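Local coordinates for protein choline kinase (Streptococcus pneumoniae, PDB 4R78) that probably phosphorylates choline, as a bacterial choline kinase with a protein kinase-like fold, and binds adenosine monophosphate in its nucleotide pocket, at residues L92-Y97 / E109-A114. Numbering follows the deposited sequence.
With AMP (adenosine monophosphate), chain C.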
ATOM      1  N   LEU A  92     -14.993  -0.829  -3.612  1.00 16.90           N
ATOM      2  CA  LEU A  92     -14.116  -0.890  -2.448  1.00 16.61           C
ATOM      3  C   LEU A  92     -13.456   0.447  -2.130  1.00 16.15           C
ATOM      4  O   LEU A  92     -13.399   0.859  -0.979  1.00 15.76           O
ATOM      5  CB  LEU A  92     -13.053  -1.979  -2.628  1.00 17.01           C
ATOM      6  CG  LEU A  92     -13.546  -3.428  -2.710  1.00 17.58           C
ATOM      7  CD1 LEU A  92     -12.385  -4.371  -2.979  1.00 18.76           C
ATOM      8  CD2 LEU A  92     -14.293  -3.832  -1.440  1.00 19.42           C
ATOM      9  N   ASP A  93     -12.962   1.118  -3.163  1.00 15.61           N
ATOM     10  CA  ASP A  93     -12.269   2.390  -3.005  1.00 15.53           C
ATOM     11  C   ASP A  93     -13.278   3.533  -2.936  1.00 15.23           C
ATOM     12  O   ASP A  93     -14.431   3.390  -3.365  1.00 15.29           O
ATOM     13  CB  ASP A  93     -11.312   2.588  -4.188  1.00 15.33           C
ATOM     14  CG  ASP A  93     -10.179   3.580  -3.904  1.00 15.45           C
ATOM     15  OD1 ASP A  93     -10.129   4.221  -2.829  1.00 13.90           O
ATOM     16  OD2 ASP A  93      -9.324   3.726  -4.801  1.00 14.44           O
ATOM     17  N   VAL A  94     -12.839   4.659  -2.383  1.00 15.35           N
ATOM     18  CA  VAL A  94     -13.613   5.895  -2.410  1.00 15.27           C
ATOM     19  C   VAL A  94     -13.608   6.506  -3.816  1.00 15.27           C
ATOM     20  O   VAL A  94     -12.872   6.063  -4.705  1.00 15.19           O
ATOM     21  CB  VAL A  94     -13.099   6.924  -1.368  1.00 15.11           C
ATOM     22  CG1 VAL A  94     -13.183   6.351   0.043  1.00 15.19           C
ATOM     23  CG2 VAL A  94     -11.667   7.354  -1.684  1.00 15.46           C
ATOM     24  N   LYS A  95     -14.429   7.532  -4.009  1.00 15.31           N
ATOM     25  CA  LYS A  95     -14.571   8.184  -5.307  1.00 15.61           C
ATOM     26  C   LYS A  95     -13.341   9.002  -5.703  1.00 15.37           C
ATOM     27  O   LYS A  95     -12.826   9.795  -4.911  1.00 15.36           O
ATOM     28  CB  LYS A  95     -15.809   9.079  -5.315  1.00 16.11           C
ATOM     29  CG  LYS A  95     -16.130   9.670  -6.672  1.00 17.54           C
ATOM     30  CD  LYS A  95     -17.214  10.719  -6.558  1.00 19.26           C
ATOM     31  CE  LYS A  95     -17.711  11.160  -7.919  1.00 20.53           C
ATOM     32  NZ  LYS A  95     -18.452  10.076  -8.628  1.00 21.13           N
ATOM     33  N   ASN A  96     -12.894   8.809  -6.943  1.00 15.11           N
ATOM     34  CA  ASN A  96     -11.794   9.585  -7.514  1.00 15.01           C
ATOM     35  C   ASN A  96     -12.291  10.716  -8.415  1.00 15.02           C
ATOM     36  O   ASN A  96     -13.193  10.511  -9.234  1.00 15.46           O
ATOM     37  CB  ASN A  96     -10.864   8.669  -8.316  1.00 15.01           C
ATOM     38  CG  ASN A  96      -9.677   9.411  -8.900  1.00 15.57           C
ATOM     39  OD1 ASN A  96      -8.824   9.927  -8.171  1.00 16.74           O
ATOM     40  ND2 ASN A  96      -9.621   9.475 -10.220  1.00 16.04           N
ATOM     41  N   TYR A  97     -11.690  11.896  -8.267  1.00 15.07           N
ATOM     42  CA  TYR A  97     -11.998  13.040  -9.131  1.00 15.53           C
ATOM     43  C   TYR A  97     -10.890  13.354 -10.135  1.00 15.67           C
ATOM     44  O   TYR A  97     -11.161  13.763 -11.267  1.00 16.10           O
ATOM     45  CB  TYR A  97     -12.310  14.280  -8.294  1.00 15.62           C
ATOM     46  CG  TYR A  97     -13.635  14.197  -7.586  1.00 15.88           C
ATOM     47  CD1 TYR A  97     -14.826  14.381  -8.285  1.00 17.34           C
ATOM     48  CD2 TYR A  97     -13.704  13.933  -6.220  1.00 16.08           C
ATOM     49  CE1 TYR A  97     -16.053  14.306  -7.645  1.00 17.93           C
ATOM     50  CE2 TYR A  97     -14.934  13.858  -5.565  1.00 17.13           C
ATOM     51  CZ  TYR A  97     -16.103  14.042  -6.290  1.00 18.22           C
ATOM     52  OH  TYR A  97     -17.331  13.980  -5.666  1.00 20.20           O
ATOM     53  N   GLU A 109     -12.731  12.146  -3.107  1.00 15.55           N
ATOM     54  CA  GLU A 109     -13.754  12.664  -2.208  1.00 16.57           C
ATOM     55  C   GLU A 109     -13.254  12.697  -0.765  1.00 17.83           C
ATOM     56  O   GLU A 109     -12.461  11.844  -0.347  1.00 17.14           O
ATOM     57  CB  GLU A 109     -15.039  11.831  -2.309  1.00 16.34           C
ATOM     58  CG  GLU A 109     -14.915  10.402  -1.774  1.00 16.54           C
ATOM     59  CD  GLU A 109     -16.236   9.660  -1.728  1.00 15.87           C
ATOM     60  OE1 GLU A 109     -16.232   8.450  -2.023  1.00 16.09           O
ATOM     61  OE2 GLU A 109     -17.273  10.281  -1.402  1.00 16.86           O
ATOM     62  N   TYR A 110     -13.708  13.702  -0.022  1.00 19.61           N
ATOM     63  CA  TYR A 110     -13.493  13.760   1.418  1.00 21.73           C
ATOM     64  C   TYR A 110     -14.757  13.274   2.112  1.00 22.59           C
ATOM     65  O   TYR A 110     -15.846  13.814   1.901  1.00 23.20           O
ATOM     66  CB  TYR A 110     -13.145  15.185   1.866  1.00 22.12           C
ATOM     67  CG  TYR A 110     -13.020  15.373   3.371  1.00 24.09           C
ATOM     68  CD1 TYR A 110     -12.032  14.711   4.100  1.00 25.60           C
ATOM     69  CD2 TYR A 110     -13.881  16.225   4.057  1.00 26.20           C
ATOM     70  CE1 TYR A 110     -11.909  14.886   5.478  1.00 26.92           C
ATOM     71  CE2 TYR A 110     -13.765  16.410   5.434  1.00 26.83           C
ATOM     72  CZ  TYR A 110     -12.778  15.737   6.135  1.00 27.45           C
ATOM     73  OH  TYR A 110     -12.661  15.914   7.498  1.00 28.64           O
ATOM     74  N   ILE A 111     -14.604  12.236   2.922  1.00 23.64           N
ATOM     75  CA  ILE A 111     -15.706  11.709   3.707  1.00 24.64           C
ATOM     76  C   ILE A 111     -15.630  12.303   5.107  1.00 25.34           C
ATOM     77  O   ILE A 111     -14.702  12.011   5.867  1.00 25.44           O
ATOM     78  CB  ILE A 111     -15.686  10.170   3.758  1.00 24.66           C
ATOM     79  CG1 ILE A 111     -15.743   9.600   2.333  1.00 24.24           C
ATOM     80  CG2 ILE A 111     -16.839   9.646   4.626  1.00 24.92           C
ATOM     81  CD1 ILE A 111     -15.610   8.100   2.249  1.00 24.10           C
ATOM     82  N   GLU A 112     -16.604  13.152   5.426  1.00 26.12           N
ATOM     83  CA  GLU A 112     -16.655  13.815   6.724  1.00 26.88           C
ATOM     84  C   GLU A 112     -16.908  12.829   7.853  1.00 26.67           C
ATOM     85  O   GLU A 112     -17.738  11.923   7.725  1.00 26.91           O
ATOM     86  CB  GLU A 112     -17.721  14.909   6.744  1.00 27.21           C
ATOM     87  CG  GLU A 112     -17.214  16.270   6.305  1.00 29.33           C
ATOM     88  CD  GLU A 112     -17.760  17.401   7.160  1.00 31.39           C
ATOM     89  OE1 GLU A 112     -18.976  17.404   7.456  1.00 32.72           O
ATOM     90  OE2 GLU A 112     -16.966  18.288   7.539  1.00 32.87           O
ATOM     91  N   SER A 113     -16.174  13.021   8.948  1.00 26.46           N
ATOM     92  CA  SER A 113     -16.300  12.211  10.166  1.00 26.34           C
ATOM     93  C   SER A 113     -16.009  10.728   9.921  1.00 26.06           C
ATOM     94  O   SER A 113     -16.531   9.854  10.618  1.00 26.16           O
ATOM     95  CB  SER A 113     -17.677  12.409  10.811  1.00 26.48           C
ATOM     96  OG  SER A 113     -17.862  13.763  11.190  1.00 27.05           O
ATOM     97  N   ALA A 114     -15.170  10.460   8.922  1.00 25.64           N
ATOM     98  CA  ALA A 114     -14.741   9.104   8.612  1.00 25.08           C
ATOM     99  C   ALA A 114     -13.834   8.578   9.715  1.00 24.74           C
ATOM    100  O   ALA A 114     -13.066   9.336  10.315  1.00 24.88           O
ATOM    101  CB  ALA A 114     -14.024   9.063   7.265  1.00 25.12           C
TER
HETATM  102  P   AMP C 302      -2.884   6.545   4.535  0.20 35.70           P
HETATM  103  O1P AMP C 302      -1.683   5.957   3.834  0.50 35.91           O
HETATM  104  O2P AMP C 302      -2.574   7.203   5.858  0.30 35.77           O
HETATM  105  O3P AMP C 302      -4.092   5.640   4.556  0.30 35.60           O
HETATM  106  O5' AMP C 302      -3.346   7.767   3.595  0.20 35.33           O
HETATM  107  C5' AMP C 302      -4.726   8.113   3.489  0.50 34.73           C
HETATM  108  C4' AMP C 302      -5.249   8.578   4.841  0.50 34.28           C
HETATM  109  O4' AMP C 302      -6.062   9.745   4.673  0.50 34.22           O
HETATM  110  C3' AMP C 302      -6.124   7.519   5.495  0.50 33.98           C
HETATM  111  O3' AMP C 302      -5.421   6.849   6.547  1.00 33.21           O
HETATM  112  C2' AMP C 302      -7.330   8.269   6.024  0.50 33.91           C
HETATM  113  O2' AMP C 302      -7.157   8.585   7.405  1.00 33.89           O
HETATM  114  C1' AMP C 302      -7.364   9.573   5.247  0.50 34.03           C
HETATM  115  N9  AMP C 302      -8.401   9.514   4.181  1.00 34.04           N
HETATM  116  C8  AMP C 302      -8.253   8.941   2.971  1.00 33.64           C
HETATM  117  N7  AMP C 302      -9.375   9.054   2.218  1.00 33.67           N
HETATM  118  C5  AMP C 302     -10.274   9.724   2.954  1.00 34.14           C
HETATM  119  C6  AMP C 302     -11.667  10.188   2.760  1.00 33.95           C
HETATM  120  N6  AMP C 302     -12.313   9.943   1.595  1.00 34.47           N
HETATM  121  N1  AMP C 302     -12.259  10.860   3.774  1.00 34.10           N
HETATM  122  C2  AMP C 302     -11.618  11.105   4.935  1.00 34.34           C
HETATM  123  N3  AMP C 302     -10.351  10.712   5.180  1.00 34.26           N
HETATM  124  C4  AMP C 302      -9.635  10.029   4.248  1.00 33.93           C
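V94 meets the hinge segment 109-114 at two points: its CG1 lies 3.7 Å from CD1 of I111, the two side chains running at a slant to each other, and its CB rests against OE1 of E109. CG1 is also near N6 of AMP, and I111 passes its CG1 and CD1 by the same amino group, so both residues line the adenine end of the pocket. At K95 the backbone does the work. Its N-H points almost straight at OE1 of E109 (N to OE1 2.8 Å, 169° at the hydrogen), meeting the oxygen on the anti side and 30° out of the carboxylate plane. E109 gets there because CG sits between backbone N and carbonyl carbon (chi1 68°), and the extended chain beyond carries OE1 to the N-H of K95. The lysine CB touches OE1, but its chain leads away. The carbonyl of K95 closes the pair by accepting the N-H of E109 (N to O 3.0 Å). Y97, whose ring packs edge-to-face with Y62, turns its edge to the backbone of E109, CE2 lying 3.7 Å from N of E109.

E109 is thus held through both its backbone N and its carboxylate, beside the pairing of strands 105-109 and 96-100. Its carbonyl O lies 2.7 Å from N6 of AMP, while the N-H of I111 is given to N1 of AMP (N to N1 2.8 Å). This pattern is consistent with hinge recognition of adenine in protein kinase-like folds, and the two K95-E109 bonds probably steady the carbonyl of E109 beside N6.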